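ABC sugar (Ribose) transporter, periplasmic substrate-binding subunit (PDB 3L49) probably binds a sugar in the periplasm and delivers it to an ABC transporter. Local coordinates at residues Asn107-Ala112 against Ile142-Met147; Ala194-Asp200 against Ile218-Asp224; Gly241-Gln247 against Ala274-Thr280. All coordinates share one frame; numbering follows the deposited sequence.

Contact 1 of 3, residues Asn107-Ala112 against Ile142-Met147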
loop_
_atom_site.group_PDB
_atom_site.type_symbol
_atom_site.label_atom_id
_atom_site.label_comp_id
_atom_site.label_asym_id
_atom_site.label_seq_id
_atom_site.Cartn_x
_atom_site.Cartn_y
_atom_site.Cartn_z
ATOM N N ASN A 107 1.357 -1.039 -9.754
ATOM C CA ASN A 107 2.434 -0.825 -8.794
ATOM C C ASN A 107 3.803 -0.909 -9.427
ATOM O O ASN A 107 4.792 -0.449 -8.851
ATOM C CB ASN A 107 2.272 -1.770 -7.605
ATOM C CG ASN A 107 1.147 -1.332 -6.704
ATOM O OD1 ASN A 107 1.274 -0.333 -6.000
ATOM N ND2 ASN A 107 0.017 -2.043 -6.750
ATOM N N TYR A 108 3.817 -1.467 -10.638
ATOM C CA TYR A 108 5.000 -1.577 -11.484
ATOM C C TYR A 108 5.406 -0.218 -12.045
ATOM O O TYR A 108 6.575 0.148 -11.983
ATOM C CB TYR A 108 4.718 -2.541 -12.635
ATOM C CG TYR A 108 4.341 -3.943 -12.207
ATOM C CD1 TYR A 108 3.004 -4.303 -12.016
ATOM C CD2 TYR A 108 5.318 -4.910 -12.005
ATOM C CE1 TYR A 108 2.659 -5.587 -11.628
ATOM C CE2 TYR A 108 4.982 -6.186 -11.616
ATOM C CZ TYR A 108 3.658 -6.524 -11.434
ATOM O OH TYR A 108 3.338 -7.814 -11.056
ATOM N N SER A 109 4.434 0.511 -12.598
ATOM C CA SER A 109 4.630 1.881 -13.084
ATOM C C SER A 109 4.902 2.803 -11.904
ATOM O O SER A 109 5.884 3.547 -11.906
ATOM C CB SER A 109 3.387 2.393 -13.836
ATOM O OG SER A 109 3.091 1.617 -14.980
ATOM N N ILE A 110 4.013 2.743 -10.910
ATOM C CA ILE A 110 4.140 3.498 -9.664
ATOM C C ILE A 110 5.536 3.350 -9.066
ATOM O O ILE A 110 6.197 4.353 -8.802
ATOM C CB ILE A 110 3.049 3.072 -8.647
ATOM C CG1 ILE A 110 1.720 3.757 -8.974
ATOM C CG2 ILE A 110 3.449 3.368 -7.198
ATOM C CD1 ILE A 110 0.515 3.073 -8.335
ATOM N N GLY A 111 5.993 2.105 -8.909
ATOM C CA GLY A 111 7.266 1.830 -8.265
ATOM C C GLY A 111 8.406 2.436 -9.047
ATOM O O GLY A 111 9.319 3.023 -8.466
ATOM N N ALA A 112 8.331 2.311 -10.371
ATOM C CA ALA A 112 9.365 2.820 -11.256
ATOM C C ALA A 112 9.388 4.343 -11.293
ATOM O O ALA A 112 10.432 4.941 -11.031
ATOM C CB ALA A 112 9.204 2.237 -12.665
ATOM N N ILE A 142 6.572 -5.284 -4.963
ATOM C CA ILE A 142 6.676 -4.707 -6.301
ATOM C C ILE A 142 7.311 -3.320 -6.231
ATOM O O ILE A 142 8.279 -3.044 -6.944
ATOM C CB ILE A 142 5.302 -4.631 -7.016
ATOM C CG1 ILE A 142 4.686 -6.032 -7.173
ATOM C CG2 ILE A 142 5.448 -3.948 -8.378
ATOM C CD1 ILE A 142 3.160 -6.025 -7.464
ATOM N N ARG A 143 6.788 -2.466 -5.346
ATOM C CA ARG A 143 7.301 -1.102 -5.184
ATOM C C ARG A 143 8.791 -1.054 -4.835
ATOM O O ARG A 143 9.526 -0.223 -5.358
ATOM C CB ARG A 143 6.483 -0.335 -4.149
ATOM C CG ARG A 143 5.124 0.131 -4.642
ATOM C CD ARG A 143 4.206 0.356 -3.461
ATOM N NE ARG A 143 2.793 0.411 -3.824
ATOM C CZ ARG A 143 1.801 0.439 -2.942
ATOM N NH1 ARG A 143 2.074 0.411 -1.646
ATOM N NH2 ARG A 143 0.532 0.508 -3.351
ATOM N N TYR A 144 9.233 -1.965 -3.973
ATOM C CA TYR A 144 10.647 -2.070 -3.628
ATOM C C TYR A 144 11.495 -2.589 -4.784
ATOM O O TYR A 144 12.566 -2.039 -5.051
ATOM C CB TYR A 144 10.844 -2.943 -2.388
ATOM C CG TYR A 144 12.291 -3.108 -1.990
ATOM C CD1 TYR A 144 12.941 -2.125 -1.237
ATOM C CD2 TYR A 144 13.017 -4.242 -2.372
ATOM C CE1 TYR A 144 14.277 -2.267 -0.874
ATOM C CE2 TYR A 144 14.347 -4.398 -2.012
ATOM C CZ TYR A 144 14.966 -3.405 -1.269
ATOM O OH TYR A 144 16.273 -3.551 -0.915
ATOM N N ASP A 145 11.026 -3.649 -5.450
ATOM C CA ASP A 145 11.759 -4.253 -6.574
ATOM C C ASP A 145 12.035 -3.272 -7.716
ATOM O O ASP A 145 13.144 -3.250 -8.267
ATOM C CB ASP A 145 11.023 -5.477 -7.127
ATOM C CG ASP A 145 11.195 -6.720 -6.257
ATOM O OD1 ASP A 145 10.407 -7.676 -6.429
ATOM O OD2 ASP A 145 12.108 -6.753 -5.406
ATOM N N GLN A 146 11.025 -2.464 -8.049
ATOM C CA GLN A 146 11.123 -1.483 -9.132
ATOM C C GLN A 146 12.103 -0.383 -8.797
ATOM O O GLN A 146 12.849 0.057 -9.663
ATOM C CB GLN A 146 9.751 -0.880 -9.463
ATOM C CG GLN A 146 8.709 -1.891 -9.981
ATOM C CD GLN A 146 9.002 -2.374 -11.402
ATOM O OE1 GLN A 146 9.773 -3.307 -11.611
ATOM N NE2 GLN A 146 8.377 -1.742 -12.374
ATOM N N MET A 147 12.097 0.045 -7.536
ATOM C CA MET A 147 13.036 1.046 -7.035
ATOM C C MET A 147 14.464 0.538 -7.202
ATOM O O MET A 147 15.322 1.233 -7.753
ATOM C CB MET A 147 12.720 1.393 -5.557
ATOM C CG MET A 147 13.576 2.522 -4.911
ATOM S SD MET A 147 15.078 1.954 -4.039
ATOM C CE MET A 147 14.483 0.455 -3.297
#
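R143 holds the side-chain amide of N107 side-on. Both NE and NH2 of R143 donate to the same atom, N107 OD1; the NE to OD1 distance is 2.8 Å and NH2 to OD1 is 2.9 Å. Both nitrogens come from one face of the amide, and the amide and guanidinium planes stand 56° apart. The R143 chain is extended from CG to NE, which carries the guanidinium group out to N107. A leucine in place of this arginine would probably leave N107 OD1 without either donor and the amide freer to turn. R143 NH1 bonds an unidentified ligand, so this helix pair borders the ligand site.

The second polar link joins a side chain to the backbone. Q146 NE2 donates to Y108 O at 2.6 Å, nearly straight at 171°. A bend at chi2 folds the Q146 chain back to this carbonyl. A112 N reaches the same oxygen from the opposite face of its plane, as the regular helix bond.

Apolar contact is led by I142. Its CG2 sits over one face of the Y108 ring in a CH-pi contact, 4.0 Å from the centroid. G111 has no side chain, so the backbones come close: the CA atoms of G111 and R143 are 4.3 Å apart, and Q146 CB packs on G111 C.

The short helix axes cross at -47°, 7.7 Å apart. Segment 107-112 opens helix 107-122, and 142-147 belongs to helix 138-152. R143 also touches the loop residues V223 and Q246, and both R143 and M147 touch W196 of strand 194-197.

Contact 2 of 3, residues Ala194-Asp200 against Ile218-Asp224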
loop_
_atom_site.group_PDB
_atom_site.type_symbol
_atom_site.label_atom_id
_atom_site.label_comp_id
_atom_site.label_asym_id
_atom_site.label_seq_id
_atom_site.Cartn_x
_atom_site.Cartn_y
_atom_site.Cartn_z
ATOM N N ALA A 194 17.954 11.339 0.097
ATOM C CA ALA A 194 16.582 10.911 -0.166
ATOM C C ALA A 194 16.126 9.882 0.849
ATOM O O ALA A 194 16.942 9.161 1.420
ATOM C CB ALA A 194 16.460 10.345 -1.578
ATOM N N ILE A 195 14.816 9.823 1.080
ATOM C CA ILE A 195 14.228 8.785 1.922
ATOM C C ILE A 195 13.028 8.171 1.200
ATOM O O ILE A 195 12.163 8.888 0.688
ATOM C CB ILE A 195 13.829 9.299 3.349
ATOM C CG1 ILE A 195 14.992 10.029 4.028
ATOM C CG2 ILE A 195 13.367 8.152 4.240
ATOM C CD1 ILE A 195 14.712 10.510 5.469
ATOM N N TRP A 196 12.995 6.842 1.166
ATOM C CA TRP A 196 11.976 6.084 0.450
ATOM C C TRP A 196 11.191 5.144 1.388
ATOM O O TRP A 196 11.762 4.540 2.304
ATOM C CB TRP A 196 12.651 5.271 -0.681
ATOM C CG TRP A 196 11.693 4.478 -1.522
ATOM C CD1 TRP A 196 11.071 4.893 -2.662
ATOM C CD2 TRP A 196 11.223 3.144 -1.274
ATOM N NE1 TRP A 196 10.247 3.907 -3.141
ATOM C CE2 TRP A 196 10.319 2.822 -2.308
ATOM C CE3 TRP A 196 11.476 2.194 -0.278
ATOM C CZ2 TRP A 196 9.670 1.584 -2.379
ATOM C CZ3 TRP A 196 10.822 0.964 -0.345
ATOM C CH2 TRP A 196 9.931 0.675 -1.387
ATOM N N ALA A 197 9.888 5.013 1.133
ATOM C CA ALA A 197 9.071 3.916 1.684
ATOM C C ALA A 197 8.014 3.465 0.672
ATOM O O ALA A 197 7.674 4.209 -0.249
ATOM C CB ALA A 197 8.422 4.307 2.996
ATOM N N CYS A 198 7.489 2.252 0.852
ATOM C CA CYS A 198 6.491 1.701 -0.071
ATOM C C CYS A 198 5.100 2.268 0.217
ATOM O O CYS A 198 4.133 1.967 -0.490
ATOM C CB CYS A 198 6.475 0.163 -0.041
ATOM S SG CYS A 198 5.801 -0.572 1.487
ATOM N N TRP A 199 5.013 3.098 1.252
ATOM C CA TRP A 199 3.769 3.775 1.606
ATOM C C TRP A 199 4.001 5.104 2.328
ATOM O O TRP A 199 5.091 5.360 2.838
ATOM C CB TRP A 199 2.801 2.845 2.367
ATOM C CG TRP A 199 3.256 2.382 3.729
ATOM C CD1 TRP A 199 4.460 1.836 4.059
ATOM C CD2 TRP A 199 2.484 2.400 4.931
ATOM N NE1 TRP A 199 4.497 1.537 5.393
ATOM C CE2 TRP A 199 3.293 1.864 5.955
ATOM C CE3 TRP A 199 1.188 2.817 5.244
ATOM C CZ2 TRP A 199 2.851 1.742 7.272
ATOM C CZ3 TRP A 199 0.746 2.690 6.556
ATOM C CH2 TRP A 199 1.580 2.169 7.552
ATOM N N ASP A 200 2.949 5.923 2.336
ATOM C CA ASP A 200 2.917 7.327 2.792
ATOM C C ASP A 200 3.248 7.603 4.243
ATOM O O ASP A 200 3.981 8.547 4.557
ATOM C CB ASP A 200 1.487 7.851 2.631
ATOM C CG ASP A 200 1.338 8.777 1.483
ATOM O OD1 ASP A 200 2.363 9.315 1.029
ATOM O OD2 ASP A 200 0.191 8.972 1.048
ATOM N N ILE A 218 17.253 17.285 1.919
ATOM C CA ILE A 218 16.841 15.896 1.743
ATOM C C ILE A 218 15.353 15.879 1.411
ATOM O O ILE A 218 14.594 16.666 1.965
ATOM C CB ILE A 218 17.133 15.051 3.009
ATOM C CG1 ILE A 218 18.626 15.111 3.351
ATOM C CG2 ILE A 218 16.659 13.598 2.841
ATOM C CD1 ILE A 218 18.983 14.579 4.715
ATOM N N ARG A 219 14.952 15.008 0.485
ATOM C CA ARG A 219 13.550 14.884 0.116
ATOM C C ARG A 219 13.025 13.484 0.414
ATOM O O ARG A 219 13.773 12.509 0.369
ATOM C CB ARG A 219 13.327 15.266 -1.355
ATOM C CG ARG A 219 13.606 16.740 -1.693
ATOM C CD ARG A 219 12.528 17.681 -1.153
ATOM N NE ARG A 219 12.737 19.069 -1.570
ATOM C CZ ARG A 219 13.236 20.034 -0.800
ATOM N NH1 ARG A 219 13.589 19.790 0.456
ATOM N NH2 ARG A 219 13.377 21.256 -1.288
ATOM N N THR A 220 11.739 13.391 0.752
ATOM C CA THR A 220 11.108 12.092 1.045
ATOM C C THR A 220 10.131 11.675 -0.051
ATOM O O THR A 220 9.526 12.523 -0.709
ATOM C CB THR A 220 10.354 12.067 2.400
ATOM O OG1 THR A 220 9.234 12.960 2.350
ATOM C CG2 THR A 220 11.279 12.426 3.566
ATOM N N TYR A 221 9.984 10.363 -0.237
ATOM C CA TYR A 221 9.172 9.800 -1.313
ATOM C C TYR A 221 8.380 8.613 -0.820
ATOM O O TYR A 221 8.931 7.717 -0.182
ATOM C CB TYR A 221 10.062 9.374 -2.491
ATOM C CG TYR A 221 10.868 10.517 -3.056
ATOM C CD1 TYR A 221 12.102 10.853 -2.510
ATOM C CD2 TYR A 221 10.371 11.296 -4.100
ATOM C CE1 TYR A 221 12.827 11.923 -2.986
ATOM C CE2 TYR A 221 11.092 12.372 -4.590
ATOM C CZ TYR A 221 12.325 12.668 -4.029
ATOM O OH TYR A 221 13.062 13.715 -4.491
ATOM N N GLY A 222 7.090 8.591 -1.135
ATOM C CA GLY A 222 6.232 7.483 -0.723
ATOM C C GLY A 222 5.046 7.314 -1.638
ATOM O O GLY A 222 4.947 7.982 -2.664
ATOM N N VAL A 223 4.138 6.424 -1.245
ATOM C CA VAL A 223 3.020 6.004 -2.083
ATOM C C VAL A 223 1.745 6.020 -1.255
ATOM O O VAL A 223 1.769 5.570 -0.120
ATOM C CB VAL A 223 3.232 4.553 -2.596
ATOM C CG1 VAL A 223 1.951 3.992 -3.228
ATOM C CG2 VAL A 223 4.411 4.457 -3.572
ATOM N N ASP A 224 0.672 6.587 -1.817
ATOM C CA ASP A 224 -0.745 6.396 -1.405
ATOM C C ASP A 224 -1.576 7.623 -1.686
ATOM O O ASP A 224 -2.649 7.523 -2.269
ATOM C CB ASP A 224 -0.951 5.990 0.063
ATOM C CG ASP A 224 -0.887 4.490 0.267
ATOM O OD1 ASP A 224 -0.699 3.768 -0.732
ATOM O OD2 ASP A 224 -0.998 4.042 1.427
#
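The Y221 ring has I195 O at its edge, near the ring plane, while A194 CB meets it obliquely, 4.2 Å from Y221 CE1. With CG beside its own backbone N (chi1 -59°), the Y221 ring brings CD1 near I195 O. The indole of W196 carries C198 N over one face, toward the rim, and Y221 O approaches it obliquely. The carboxylates of D200 and D224 stand nearly perpendicular, 89° apart. D200 OD2 lies 3.3 Å from D224 CB and bonds S226 N, whereas D200 OD1 is buried with no partner in the model.

The backbones pair as parallel strands. I195 N donates to R219 O at 3.0 Å, Y221 N to I195 O at 2.8 Å and A197 N to Y221 O at 3.2 Å. On the face of I195 and T220, T220 CG2 packs on I195 CB. I195 CG1 also meets I218 CG2.

Past the strands, V223 CB lies 3.5 Å from C198 O, and a weak bond runs from D200 N to V223 O. C198 is tied by a disulfide to C140.

Strand 194-197, helix 200-212 and strand 219-222 form a beta-alpha-beta unit, the repeating element of the Rossmann-like lobes of periplasmic binding proteins. The loops at the C-terminal strand ends face the cleft, where D224 lies close to the unidentified ligand.

Contact 3 of 3, residues Gly241-Gln247 against Ala274-Thr280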
loop_
_atom_site.group_PDB
_atom_site.type_symbol
_atom_site.label_atom_id
_atom_site.label_comp_id
_atom_site.label_asym_id
_atom_site.label_seq_id
_atom_site.Cartn_x
_atom_site.Cartn_y
_atom_site.Cartn_z
ATOM N N GLY A 241 8.961 15.207 -1.078
ATOM C CA GLY A 241 9.400 15.315 -2.475
ATOM C C GLY A 241 8.447 14.860 -3.570
ATOM O O GLY A 241 8.338 15.527 -4.600
ATOM N N ALA A 242 7.786 13.716 -3.368
ATOM C CA ALA A 242 6.784 13.201 -4.312
ATOM C C ALA A 242 5.947 12.085 -3.712
ATOM O O ALA A 242 6.386 11.379 -2.809
ATOM C CB ALA A 242 7.434 12.717 -5.631
ATOM N N VAL A 243 4.739 11.927 -4.237
ATOM C CA VAL A 243 3.828 10.884 -3.787
ATOM C C VAL A 243 3.074 10.280 -4.970
ATOM O O VAL A 243 2.627 10.995 -5.866
ATOM C CB VAL A 243 2.872 11.398 -2.659
ATOM C CG1 VAL A 243 1.963 12.539 -3.139
ATOM C CG2 VAL A 243 2.060 10.270 -2.077
ATOM N N ALA A 244 2.972 8.956 -4.987
ATOM C CA ALA A 244 2.111 8.264 -5.934
ATOM C C ALA A 244 0.696 8.198 -5.364
ATOM O O ALA A 244 0.401 7.364 -4.507
ATOM C CB ALA A 244 2.649 6.876 -6.223
ATOM N N ALA A 245 -0.175 9.088 -5.831
ATOM C CA ALA A 245 -1.526 9.184 -5.289
ATOM C C ALA A 245 -2.495 8.186 -5.912
ATOM O O ALA A 245 -2.825 8.291 -7.093
ATOM C CB ALA A 245 -2.049 10.581 -5.441
ATOM N N GLN A 246 -2.969 7.243 -5.094
ATOM C CA GLN A 246 -3.870 6.179 -5.527
ATOM C C GLN A 246 -5.338 6.521 -5.291
ATOM O O GLN A 246 -5.655 7.515 -4.652
ATOM C CB GLN A 246 -3.566 4.897 -4.759
ATOM C CG GLN A 246 -2.185 4.307 -4.966
ATOM C CD GLN A 246 -2.060 2.992 -4.246
ATOM O OE1 GLN A 246 -2.321 1.934 -4.814
ATOM N NE2 GLN A 246 -1.716 3.052 -2.965
ATOM N N GLN A 247 -6.236 5.669 -5.785
ATOM C CA GLN A 247 -7.670 5.828 -5.531
ATOM C C GLN A 247 -8.283 4.624 -4.793
ATOM O O GLN A 247 -8.949 3.795 -5.430
ATOM C CB GLN A 247 -8.412 6.069 -6.848
ATOM C CG GLN A 247 -7.976 7.312 -7.611
ATOM C CD GLN A 247 -8.277 7.225 -9.094
ATOM O OE1 GLN A 247 -9.211 6.542 -9.516
ATOM N NE2 GLN A 247 -7.491 7.932 -9.897
ATOM N N ALA A 274 -6.952 0.573 -10.907
ATOM C CA ALA A 274 -7.452 1.947 -10.823
ATOM C C ALA A 274 -6.288 2.842 -11.245
ATOM O O ALA A 274 -5.145 2.400 -11.191
ATOM C CB ALA A 274 -7.909 2.279 -9.410
ATOM N N PRO A 275 -6.573 4.072 -11.725
ATOM C CA PRO A 275 -5.477 4.991 -12.044
ATOM C C PRO A 275 -4.778 5.543 -10.806
ATOM O O PRO A 275 -5.367 5.606 -9.727
ATOM C CB PRO A 275 -6.181 6.143 -12.774
ATOM C CG PRO A 275 -7.537 5.623 -13.132
ATOM C CD PRO A 275 -7.883 4.662 -12.058
ATOM N N ALA A 276 -3.523 5.930 -10.979
ATOM C CA ALA A 276 -2.782 6.655 -9.967
ATOM C C ALA A 276 -1.933 7.709 -10.653
ATOM O O ALA A 276 -1.550 7.545 -11.808
ATOM C CB ALA A 276 -1.919 5.716 -9.178
ATOM N N VAL A 277 -1.657 8.804 -9.954
ATOM C CA VAL A 277 -0.822 9.876 -10.501
ATOM C C VAL A 277 0.413 10.021 -9.620
ATOM O O VAL A 277 0.361 9.701 -8.437
ATOM C CB VAL A 277 -1.555 11.247 -10.533
ATOM C CG1 VAL A 277 -1.004 12.131 -11.656
ATOM C CG2 VAL A 277 -3.059 11.075 -10.697
ATOM N N LEU A 278 1.514 10.490 -10.206
ATOM C CA LEU A 278 2.650 10.994 -9.444
ATOM C C LEU A 278 2.461 12.492 -9.195
ATOM O O LEU A 278 2.159 13.249 -10.115
ATOM C CB LEU A 278 3.966 10.730 -10.181
ATOM C CG LEU A 278 5.256 11.006 -9.407
ATOM C CD1 LEU A 278 5.526 9.893 -8.424
ATOM C CD2 LEU A 278 6.429 11.154 -10.363
ATOM N N ILE A 279 2.615 12.903 -7.939
ATOM C CA ILE A 279 2.477 14.303 -7.541
ATOM C C ILE A 279 3.809 14.770 -6.960
ATOM O O ILE A 279 4.271 14.236 -5.957
ATOM C CB ILE A 279 1.367 14.482 -6.483
ATOM C CG1 ILE A 279 0.021 13.984 -7.011
ATOM C CG2 ILE A 279 1.275 15.933 -6.045
ATOM C CD1 ILE A 279 -1.102 14.041 -5.973
ATOM N N THR A 280 4.433 15.757 -7.597
ATOM C CA THR A 280 5.727 16.267 -7.136
ATOM C C THR A 280 5.572 17.709 -6.670
ATOM O O THR A 280 4.477 18.272 -6.746
ATOM C CB THR A 280 6.816 16.181 -8.227
ATOM O OG1 THR A 280 6.615 17.220 -9.190
ATOM C CG2 THR A 280 6.791 14.833 -8.927
#
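V243 and I279 lie side by side and point the same way from an antiparallel strand pair. The pair belongs to the mixed sheet of this periplasmic binding protein, between the parallel strands 219-222 and 101-105.

V243 CG1 fits against I279 CB at 3.9 Å, because chi1 of 62° sets CG1 between the backbone N and the carbonyl carbon. The far end of I279 reaches along the same face to A245, where the small methyl leaves room for it: I279 CD1 lies 3.6 Å from A245 CB. F229 and V233 of helix 227-234 pack on V243, and V233 also touches I279.

The other face carries A242, A244, L278 and T280. A242 CB receives T280 CG2 at 4.0 Å and, more loosely, L278 CD1. L278 sets CG opposite its own N (chi1 -171°), and chi2 then brings CD1 near V243 O. Helix 107-122 lies on this face, with I110 on A244 and Q117 on L278 and T280; I110 also touches A276.

Two hydrogen-bonded pairs hold the backbones. V243 and I279 exchange N-H to O bonds in both directions. A245 and V277 do the same; the A245 N to V277 O bond is 2.7 Å. Past them A276 CB rests on A245 O at 3.4 Å. Q246 OE1 bonds S105 OG, and Q246 NE2 bonds the unidentified ligand.

Q247, at the N-cap position of helix 248-263, reaches back across P275. Its extended side chain crosses the proline ring obliquely, with Q247 OE1 3.4 Å from P275 CD.

Overall arrangement
Contact 2 has nearly all its residues buried; contacts 1 and 3 are partly buried. Contacts 2 and 3 share one sheet, since strands 219-222 and 240-245 are neighbours in it, and T220 O to G241 N and D224 N to A244 O are probable hydrogen bonds between them. Both rest mainly on backbone bonds, parallel in contact 2 and antiparallel in contact 3. Contact 1 joins two helices and relies on side-chain bonds instead. Its helices lie against this sheet through I110, R143 and M147. R143, D224 and Q246, one from each contact, gather at the unidentified ligand.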